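Local coordinates for protein 2,3-bisphosphoglycerate-independent phosphoglycerate mutase (Pyrococcus horikoshii, PDB 2ZKT) that probably catalyses the interconversion of 2-phosphoglycerate and 3-phosphoglycerate in glycolysis, as an archaeal-type, cofactor-independent, metal-binding phosphoglycerate mutase, at residues 155-158 against 162-165; 237-240 against 245-248; 240-245 against 395-400. All coordinates share one frame; numbering follows the deposited sequence.

Interaction 1 of 3, residues 155-158 against 162-165; sequences KGMS and KVGD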
ATOM      1  N   LYS B 155       8.670  31.183 -25.521  1.00 56.54           N
ATOM      2  CA  LYS B 155       7.787  30.064 -25.813  1.00 59.84           C
ATOM      3  C   LYS B 155       6.961  29.687 -24.572  1.00 60.48           C
ATOM      4  O   LYS B 155       7.477  29.665 -23.451  1.00 60.88           O
ATOM      5  CB  LYS B 155       8.644  28.885 -26.290  1.00 60.09           C
ATOM      6  CG  LYS B 155       7.881  27.733 -26.907  1.00 63.78           C
ATOM      7  CD  LYS B 155       8.861  26.728 -27.502  1.00 69.39           C
ATOM      8  CE  LYS B 155       8.154  25.454 -27.929  1.00 72.23           C
ATOM      9  NZ  LYS B 155       7.542  24.780 -26.749  1.00 72.15           N
ATOM     10  N   GLY B 156       5.674  29.409 -24.766  1.00 62.62           N
ATOM     11  CA  GLY B 156       4.840  29.030 -23.633  1.00 66.17           C
ATOM     12  C   GLY B 156       5.065  27.566 -23.283  1.00 68.28           C
ATOM     13  O   GLY B 156       5.472  26.778 -24.146  1.00 68.64           O
ATOM     14  N   MET B 157       4.817  27.193 -22.024  1.00 70.84           N
ATOM     15  CA  MET B 157       4.994  25.802 -21.607  1.00 74.60           C
ATOM     16  C   MET B 157       3.656  25.168 -21.199  1.00 74.94           C
ATOM     17  O   MET B 157       3.076  24.385 -21.960  1.00 76.43           O
ATOM     18  CB  MET B 157       6.015  25.712 -20.458  1.00 74.22           C
ATOM     19  CG  MET B 157       5.758  26.647 -19.280  1.00 76.59           C
ATOM     20  SD  MET B 157       7.058  26.540 -18.006  1.00 81.21           S
ATOM     21  CE  MET B 157       6.436  25.186 -16.978  1.00 80.05           C
ATOM     22  N   SER B 158       3.164  25.511 -20.007  1.00 75.00           N
ATOM     23  CA  SER B 158       1.882  24.976 -19.517  1.00 74.34           C
ATOM     24  C   SER B 158       1.199  25.945 -18.536  1.00 74.44           C
ATOM     25  O   SER B 158       1.852  26.639 -17.762  1.00 73.55           O
ATOM     26  CB  SER B 158       2.136  23.650 -18.785  1.00 74.38           C
ATOM     27  OG  SER B 158       2.472  22.623 -19.722  1.00 73.97           O
ATOM     28  N   LYS B 162       5.607  30.047 -18.872  1.00 65.39           N
ATOM     29  CA  LYS B 162       6.264  30.328 -20.155  1.00 63.89           C
ATOM     30  C   LYS B 162       7.795  30.344 -19.947  1.00 60.86           C
ATOM     31  O   LYS B 162       8.267  30.309 -18.802  1.00 59.24           O
ATOM     32  CB  LYS B 162       5.799  31.692 -20.686  1.00 63.34           C
ATOM     33  CG  LYS B 162       6.420  32.102 -22.015  1.00 65.36           C
ATOM     34  CD  LYS B 162       5.965  33.499 -22.456  1.00 68.40           C
ATOM     35  CE  LYS B 162       6.509  34.596 -21.544  1.00 74.38           C
ATOM     36  NZ  LYS B 162       6.144  35.953 -22.042  1.00 78.37           N
ATOM     37  N   VAL B 163       8.556  30.402 -21.047  1.00 58.94           N
ATOM     38  CA  VAL B 163      10.028  30.435 -20.992  1.00 58.60           C
ATOM     39  C   VAL B 163      10.648  31.570 -21.833  1.00 57.19           C
ATOM     40  O   VAL B 163      10.326  31.728 -23.018  1.00 56.79           O
ATOM     41  CB  VAL B 163      10.644  29.101 -21.481  1.00 58.55           C
ATOM     42  CG1 VAL B 163      12.161  29.185 -21.408  1.00 61.18           C
ATOM     43  CG2 VAL B 163      10.139  27.943 -20.629  1.00 57.32           C
ATOM     44  N   GLY B 164      11.544  32.346 -21.213  1.00 57.42           N
ATOM     45  CA  GLY B 164      12.223  33.456 -21.888  1.00 58.09           C
ATOM     46  C   GLY B 164      13.716  33.166 -22.050  1.00 59.07           C
ATOM     47  O   GLY B 164      14.414  32.856 -21.080  1.00 58.80           O
ATOM     48  N   ASP B 165      14.212  33.282 -23.279  1.00 60.14           N
ATOM     49  CA  ASP B 165      15.629  33.031 -23.534  1.00 61.00           C
ATOM     50  C   ASP B 165      16.348  34.221 -24.188  1.00 60.60           C
ATOM     51  O   ASP B 165      16.046  34.588 -25.326  1.00 60.35           O
ATOM     52  CB  ASP B 165      15.787  31.792 -24.424  1.00 61.65           C
ATOM     53  CG  ASP B 165      17.238  31.451 -24.678  1.00 65.33           C
ATOM     54  OD1 ASP B 165      17.945  31.115 -23.698  1.00 72.92           O
ATOM     55  OD2 ASP B 165      17.678  31.531 -25.847  1.00 73.23           O
TER
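Lys155 and Val163 form an antiparallel hydrogen-bonded pair of a beta hairpin, and Met157, just past the end of strand 152-155, lays its side chain on the start of the next strand, 161-166. The backbone supplies two bonds: Lys155 N donates to Val163 O at 3.1 Å, and Val163 N returns the bond to Lys155 O at 2.7 Å. From Met157 CB the chain turns over Lys162. CG sits between the backbone N and the carbonyl carbon (chi1 51°), a rotation that brings it to 3.4 Å from Lys162 N. SD lies 3.9 Å from the same nitrogen and 4.3 Å from Val163 CG2, where the contact becomes apolar. Beyond the sulfur the chain bends at chi3 (-88°), and CE no longer touches the strand; the side chain as a whole also packs on Glu83 and Val87. Lys162 approaches differently: its CB and CG run alongside Lys155 O and the CA of Gly156, while its side chain also touches Val100 and Phe102 of strand 96-103. Strand 152-155 is an edge strand of the four-stranded antiparallel sheet, and strand 161-166 pairs it to the rest. Replacing Met157 by an alanine would probably uncover the backbone of Lys162 and leave Val163 CG2 without its sulfur neighbour, opening a gap toward helix 80-86. The chemistry is thus divided, with paired peptide groups setting the register of the hairpin and a flexible thioether filling in where the strand pairing gives way to the turn.

Interaction 2 of 3, residues 237-240 against 245-248; sequences KFTE and KAAG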
ATOM      1  N   LYS B 237      29.741  15.336 -19.721  1.00 57.25           N
ATOM      2  CA  LYS B 237      28.403  14.760 -19.715  1.00 55.78           C
ATOM      3  C   LYS B 237      28.389  13.346 -19.102  1.00 53.70           C
ATOM      4  O   LYS B 237      29.431  12.681 -18.990  1.00 50.71           O
ATOM      5  CB  LYS B 237      27.841  14.744 -21.146  1.00 56.76           C
ATOM      6  CG  LYS B 237      28.238  15.985 -21.960  1.00 60.82           C
ATOM      7  CD  LYS B 237      27.217  16.338 -23.043  1.00 64.66           C
ATOM      8  CE  LYS B 237      26.005  17.058 -22.448  1.00 66.35           C
ATOM      9  NZ  LYS B 237      24.985  17.437 -23.479  1.00 67.40           N
ATOM     10  N   PHE B 238      27.195  12.915 -18.691  1.00 50.78           N
ATOM     11  CA  PHE B 238      26.982  11.601 -18.079  1.00 50.92           C
ATOM     12  C   PHE B 238      27.524  10.488 -18.992  1.00 50.81           C
ATOM     13  O   PHE B 238      28.336   9.653 -18.572  1.00 50.35           O
ATOM     14  CB  PHE B 238      25.474  11.396 -17.846  1.00 50.15           C
ATOM     15  CG  PHE B 238      25.135  10.246 -16.928  1.00 49.19           C
ATOM     16  CD1 PHE B 238      25.067  10.439 -15.547  1.00 49.50           C
ATOM     17  CD2 PHE B 238      24.850   8.983 -17.450  1.00 48.32           C
ATOM     18  CE1 PHE B 238      24.715   9.395 -14.691  1.00 48.07           C
ATOM     19  CE2 PHE B 238      24.497   7.923 -16.608  1.00 46.57           C
ATOM     20  CZ  PHE B 238      24.427   8.132 -15.217  1.00 46.19           C
ATOM     21  N   THR B 239      27.060  10.500 -20.245  1.00 51.20           N
ATOM     22  CA  THR B 239      27.451   9.517 -21.262  1.00 50.47           C
ATOM     23  C   THR B 239      28.958   9.325 -21.373  1.00 51.17           C
ATOM     24  O   THR B 239      29.442   8.187 -21.391  1.00 50.52           O
ATOM     25  CB  THR B 239      26.914   9.919 -22.663  1.00 49.37           C
ATOM     26  OG1 THR B 239      27.203  11.309 -22.898  1.00 50.34           O
ATOM     27  CG2 THR B 239      25.397   9.680 -22.759  1.00 48.44           C
ATOM     28  N   GLU B 240      29.710  10.426 -21.445  1.00 52.53           N
ATOM     29  CA  GLU B 240      31.159  10.303 -21.568  1.00 55.42           C
ATOM     30  C   GLU B 240      31.812   9.963 -20.236  1.00 53.17           C
ATOM     31  O   GLU B 240      32.755   9.165 -20.178  1.00 52.53           O
ATOM     32  CB  GLU B 240      31.777  11.586 -22.157  1.00 54.84           C
ATOM     33  CG  GLU B 240      31.555  12.853 -21.353  1.00 60.07           C
ATOM     34  CD  GLU B 240      32.215  14.072 -22.000  1.00 62.35           C
ATOM     35  OE1 GLU B 240      33.452  14.027 -22.220  1.00 70.01           O
ATOM     36  OE2 GLU B 240      31.503  15.070 -22.287  1.00 69.09           O
ATOM     37  N   LYS B 245      25.473   4.568 -22.982  1.00 48.01           N
ATOM     38  CA  LYS B 245      24.401   5.188 -23.757  1.00 50.26           C
ATOM     39  C   LYS B 245      23.340   5.335 -22.673  1.00 49.76           C
ATOM     40  O   LYS B 245      23.033   4.356 -21.971  1.00 49.45           O
ATOM     41  CB  LYS B 245      23.888   4.260 -24.873  1.00 49.51           C
ATOM     42  CG  LYS B 245      24.890   4.033 -26.000  1.00 52.26           C
ATOM     43  CD  LYS B 245      24.359   3.033 -27.024  1.00 52.80           C
ATOM     44  CE  LYS B 245      25.378   2.795 -28.136  1.00 61.38           C
ATOM     45  NZ  LYS B 245      24.898   1.795 -29.144  1.00 68.45           N
ATOM     46  N   ALA B 246      22.806   6.546 -22.512  1.00 50.31           N
ATOM     47  CA  ALA B 246      21.812   6.800 -21.480  1.00 49.42           C
ATOM     48  C   ALA B 246      20.518   7.419 -22.010  1.00 49.45           C
ATOM     49  O   ALA B 246      20.545   8.434 -22.715  1.00 50.65           O
ATOM     50  CB  ALA B 246      22.426   7.704 -20.401  1.00 48.71           C
ATOM     51  N   ALA B 247      19.384   6.810 -21.646  1.00 48.75           N
ATOM     52  CA  ALA B 247      18.064   7.292 -22.061  1.00 48.27           C
ATOM     53  C   ALA B 247      17.163   7.513 -20.843  1.00 49.14           C
ATOM     54  O   ALA B 247      17.365   6.905 -19.791  1.00 48.79           O
ATOM     55  CB  ALA B 247      17.407   6.285 -23.003  1.00 47.80           C
ATOM     56  N   GLY B 248      16.163   8.379 -20.990  1.00 48.98           N
ATOM     57  CA  GLY B 248      15.246   8.640 -19.885  1.00 47.72           C
ATOM     58  C   GLY B 248      13.782   8.783 -20.298  1.00 47.78           C
ATOM     59  O   GLY B 248      13.464   9.378 -21.333  1.00 47.27           O
TER
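Ala246, at the start of strand 246-249, receives two neighbouring side chains of helix 238-242, Thr239 and Phe238, and these three residues account for most of the buried surface. Ala246 points its methyl toward the helix and, of the three, has the most surface buried. Phe238 meets it with one ring carbon: CD2 stands 4.0 Å from Ala246 CB, an oblique approach. With CG anti to the backbone N (chi1 -166°), the Phe238 ring extends into a cluster where it also meets Phe264, Phe296 and Trp242. Thr239 offers its methyl branch instead of its hydroxyl. Its CG2 comes to 4.1 Å from Ala246 N and 4.3 Å from Ala246 CB. The helix start is tied down by Glu240, whose OE2 accepts a bond of 3.1 Å from the backbone N of Lys237, the N-cap residue, and that N-H comes in from above the carboxylate plane. The contact lays a short helix against the beginning of strand 246-249, which pairs in parallel with strands 265-267 and 296-301 in the mixed sheet. Between the two segments the chemistry is purely van der Waals, so fit depends on the small alanine methyl and the shape of its two neighbours.

Interaction 3 of 3, residues 240-245 against 395-400; sequences EQWKVK and DIVPIM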
ATOM      1  N   GLU B 240      29.710  10.426 -21.445  1.00 52.53           N
ATOM      2  CA  GLU B 240      31.159  10.303 -21.568  1.00 55.42           C
ATOM      3  C   GLU B 240      31.812   9.963 -20.236  1.00 53.17           C
ATOM      4  O   GLU B 240      32.755   9.165 -20.178  1.00 52.53           O
ATOM      5  CB  GLU B 240      31.777  11.586 -22.157  1.00 54.84           C
ATOM      6  CG  GLU B 240      31.555  12.853 -21.353  1.00 60.07           C
ATOM      7  CD  GLU B 240      32.215  14.072 -22.000  1.00 62.35           C
ATOM      8  OE1 GLU B 240      33.452  14.027 -22.220  1.00 70.01           O
ATOM      9  OE2 GLU B 240      31.503  15.070 -22.287  1.00 69.09           O
ATOM     10  N   GLN B 241      31.292  10.549 -19.160  1.00 53.24           N
ATOM     11  CA  GLN B 241      31.842  10.308 -17.828  1.00 53.04           C
ATOM     12  C   GLN B 241      31.892   8.804 -17.515  1.00 50.77           C
ATOM     13  O   GLN B 241      32.925   8.278 -17.096  1.00 49.92           O
ATOM     14  CB  GLN B 241      30.993  11.048 -16.788  1.00 53.05           C
ATOM     15  CG  GLN B 241      31.486  10.932 -15.358  1.00 55.35           C
ATOM     16  CD  GLN B 241      30.604  11.714 -14.386  1.00 57.69           C
ATOM     17  OE1 GLN B 241      30.783  11.637 -13.164  1.00 65.14           O
ATOM     18  NE2 GLN B 241      29.648  12.475 -14.925  1.00 59.34           N
ATOM     19  N   TRP B 242      30.778   8.115 -17.754  1.00 50.29           N
ATOM     20  CA  TRP B 242      30.682   6.684 -17.472  1.00 48.84           C
ATOM     21  C   TRP B 242      30.793   5.788 -18.711  1.00 49.52           C
ATOM     22  O   TRP B 242      30.743   4.559 -18.597  1.00 49.19           O
ATOM     23  CB  TRP B 242      29.360   6.394 -16.735  1.00 47.53           C
ATOM     24  CG  TRP B 242      29.196   7.199 -15.462  1.00 47.04           C
ATOM     25  CD1 TRP B 242      28.438   8.332 -15.289  1.00 45.16           C
ATOM     26  CD2 TRP B 242      29.835   6.947 -14.194  1.00 44.70           C
ATOM     27  NE1 TRP B 242      28.565   8.799 -13.998  1.00 45.14           N
ATOM     28  CE2 TRP B 242      29.415   7.970 -13.304  1.00 44.50           C
ATOM     29  CE3 TRP B 242      30.719   5.958 -13.727  1.00 46.80           C
ATOM     30  CZ2 TRP B 242      29.851   8.032 -11.963  1.00 46.66           C
ATOM     31  CZ3 TRP B 242      31.154   6.015 -12.395  1.00 44.25           C
ATOM     32  CH2 TRP B 242      30.716   7.048 -11.530  1.00 44.66           C
ATOM     33  N   LYS B 243      30.936   6.403 -19.889  1.00 50.21           N
ATOM     34  CA  LYS B 243      31.072   5.651 -21.150  1.00 50.44           C
ATOM     35  C   LYS B 243      29.887   4.709 -21.372  1.00 50.52           C
ATOM     36  O   LYS B 243      30.051   3.489 -21.509  1.00 50.86           O
ATOM     37  CB  LYS B 243      32.375   4.846 -21.146  1.00 50.78           C
ATOM     38  CG  LYS B 243      33.610   5.695 -20.842  1.00 55.56           C
ATOM     39  CD  LYS B 243      34.855   4.831 -20.718  1.00 62.29           C
ATOM     40  CE  LYS B 243      36.076   5.672 -20.370  1.00 65.26           C
ATOM     41  NZ  LYS B 243      37.295   4.830 -20.203  1.00 69.76           N
ATOM     42  N   VAL B 244      28.693   5.292 -21.419  1.00 49.45           N
ATOM     43  CA  VAL B 244      27.473   4.524 -21.610  1.00 48.91           C
ATOM     44  C   VAL B 244      26.479   5.294 -22.484  1.00 49.38           C
ATOM     45  O   VAL B 244      26.633   6.512 -22.715  1.00 50.32           O
ATOM     46  CB  VAL B 244      26.764   4.257 -20.244  1.00 49.02           C
ATOM     47  CG1 VAL B 244      27.675   3.457 -19.310  1.00 51.65           C
ATOM     48  CG2 VAL B 244      26.364   5.593 -19.601  1.00 43.66           C
ATOM     49  N   LYS B 245      25.473   4.568 -22.982  1.00 48.01           N
ATOM     50  CA  LYS B 245      24.401   5.188 -23.757  1.00 50.26           C
ATOM     51  C   LYS B 245      23.340   5.335 -22.673  1.00 49.76           C
ATOM     52  O   LYS B 245      23.033   4.356 -21.971  1.00 49.45           O
ATOM     53  CB  LYS B 245      23.888   4.260 -24.873  1.00 49.51           C
ATOM     54  CG  LYS B 245      24.890   4.033 -26.000  1.00 52.26           C
ATOM     55  CD  LYS B 245      24.359   3.033 -27.024  1.00 52.80           C
ATOM     56  CE  LYS B 245      25.378   2.795 -28.136  1.00 61.38           C
ATOM     57  NZ  LYS B 245      24.898   1.795 -29.144  1.00 68.45           N
ATOM     58  N   ASP B 395      25.960  10.006  -4.592  1.00 39.98           N
ATOM     59  CA  ASP B 395      26.646   8.727  -4.390  1.00 40.26           C
ATOM     60  C   ASP B 395      25.964   7.576  -5.146  1.00 39.44           C
ATOM     61  O   ASP B 395      26.532   6.509  -5.350  1.00 38.01           O
ATOM     62  CB  ASP B 395      26.661   8.426  -2.888  1.00 42.51           C
ATOM     63  CG  ASP B 395      27.644   9.365  -2.196  1.00 45.52           C
ATOM     64  OD1 ASP B 395      28.753   9.518  -2.714  1.00 49.39           O
ATOM     65  OD2 ASP B 395      27.295   9.930  -1.161  1.00 49.40           O
ATOM     66  N   ILE B 396      24.682   7.819  -5.501  1.00 39.07           N
ATOM     67  CA  ILE B 396      23.840   6.738  -6.027  1.00 38.56           C
ATOM     68  C   ILE B 396      24.326   6.207  -7.384  1.00 39.57           C
ATOM     69  O   ILE B 396      24.428   5.006  -7.621  1.00 39.44           O
ATOM     70  CB  ILE B 396      22.411   7.282  -6.167  1.00 40.74           C
ATOM     71  CG1 ILE B 396      21.815   7.584  -4.791  1.00 36.82           C
ATOM     72  CG2 ILE B 396      21.505   6.223  -6.840  1.00 35.20           C
ATOM     73  CD1 ILE B 396      20.386   8.132  -4.889  1.00 36.20           C
ATOM     74  N   VAL B 397      24.637   7.086  -8.338  1.00 40.34           N
ATOM     75  CA  VAL B 397      25.086   6.630  -9.644  1.00 39.54           C
ATOM     76  C   VAL B 397      26.419   5.876  -9.533  1.00 39.81           C
ATOM     77  O   VAL B 397      26.567   4.782 -10.097  1.00 40.26           O
ATOM     78  CB  VAL B 397      25.190   7.826 -10.639  1.00 40.51           C
ATOM     79  CG1 VAL B 397      25.967   7.418 -11.899  1.00 35.97           C
ATOM     80  CG2 VAL B 397      23.767   8.291 -11.020  1.00 38.34           C
ATOM     81  N   PRO B 398      27.399   6.438  -8.796  1.00 40.23           N
ATOM     82  CA  PRO B 398      28.691   5.740  -8.660  1.00 39.42           C
ATOM     83  C   PRO B 398      28.512   4.325  -8.106  1.00 39.81           C
ATOM     84  O   PRO B 398      29.139   3.369  -8.583  1.00 39.41           O
ATOM     85  CB  PRO B 398      29.472   6.639  -7.702  1.00 37.19           C
ATOM     86  CG  PRO B 398      28.989   8.016  -8.081  1.00 40.47           C
ATOM     87  CD  PRO B 398      27.475   7.799  -8.208  1.00 39.09           C
ATOM     88  N   ILE B 399      27.658   4.189  -7.086  1.00 38.91           N
ATOM     89  CA  ILE B 399      27.423   2.865  -6.509  1.00 37.05           C
ATOM     90  C   ILE B 399      26.714   1.962  -7.541  1.00 38.14           C
ATOM     91  O   ILE B 399      26.972   0.754  -7.603  1.00 37.92           O
ATOM     92  CB  ILE B 399      26.575   2.975  -5.206  1.00 36.99           C
ATOM     93  CG1 ILE B 399      27.444   3.555  -4.082  1.00 35.82           C
ATOM     94  CG2 ILE B 399      26.008   1.617  -4.808  1.00 31.42           C
ATOM     95  CD1 ILE B 399      26.644   3.904  -2.819  1.00 32.24           C
ATOM     96  N   MET B 400      25.817   2.545  -8.342  1.00 39.28           N
ATOM     97  CA  MET B 400      25.118   1.755  -9.359  1.00 41.33           C
ATOM     98  C   MET B 400      26.119   1.344 -10.420  1.00 40.76           C
ATOM     99  O   MET B 400      26.141   0.189 -10.848  1.00 43.43           O
ATOM    100  CB  MET B 400      24.004   2.555 -10.037  1.00 41.05           C
ATOM    101  CG  MET B 400      22.738   2.648  -9.251  1.00 41.71           C
ATOM    102  SD  MET B 400      21.530   3.654 -10.102  1.00 44.34           S
ATOM    103  CE  MET B 400      20.727   2.415 -11.142  1.00 43.30           C
TER
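Trp242 and Pro398 mark the closest backbone approach of segments 240-245 and 395-400, their CA atoms 9.1 Å apart, a separation bridged by the indole. Helix 238-242 ends in a Schellman motif with Lys243, at positive phi, as its C-prime residue: Val244 N probably bonds to Thr239 O, and Lys243 N makes a weak bond to Glu240 O. Beyond this helix end the chain runs on to strand 246-249. On the other side, segment 395-400 is the opening of helix 396-403, where Ile399 N bonds to Asp395 O and Met400 N to Ile396 O. Pro398 falls in this first turn, where its nitrogen, which carries no hydrogen, costs the helix no backbone bond. The helix rests on strand 361-366 through Ile396 and Ile399; the indole meets it through Val397 and Pro398. Trp242 is directed there by a first torsion that sets CG anti to the carbonyl carbon (chi1 -56°). Val397 CG1 stands 3.4 Å above the indole plane, displaced toward the rim, and is closest to NE1, at 3.6 Å. On the opposite side of that plane lies CG of the preceding residue, Gln241, so the ring is held between an aliphatic chain from its own helix and a methyl from the other. The contact is van der Waals packing, with no polar bond between the two segments, and joins a helix beside one part of the mixed sheet to the helix near the chain's C-terminal end. The six-membered ring crosses Pro398 obliquely, with Trp242 CH2 3.7 Å from Pro398 CA and Trp242 CZ2 4.0 Å from Pro398 CG.

Overall arrangement
Along the chain, interaction 1 is complete before interactions 2 and 3 begin, and it lies apart in space: its centre is about 26 Å from that of interaction 2 and about 32 Å from that of interaction 3. It belongs to the four-stranded antiparallel sheet, whereas interaction 2 includes a strand of the mixed sheet and interaction 3 joins two helices packed beside it. Interactions 2 and 3, with centres about 8 Å apart, share helix 238-242, Glu240 and Lys245. Phe238 CE1 also lies 3.6 Å from Val397 CG1, so one short helix connects strand 246-249 to helix 396-403, some 150 residues later. The hairpin thus belongs to one sheet, while helix 238-242 links neighbouring and sequence-distant parts of the other region of this metalloenzyme.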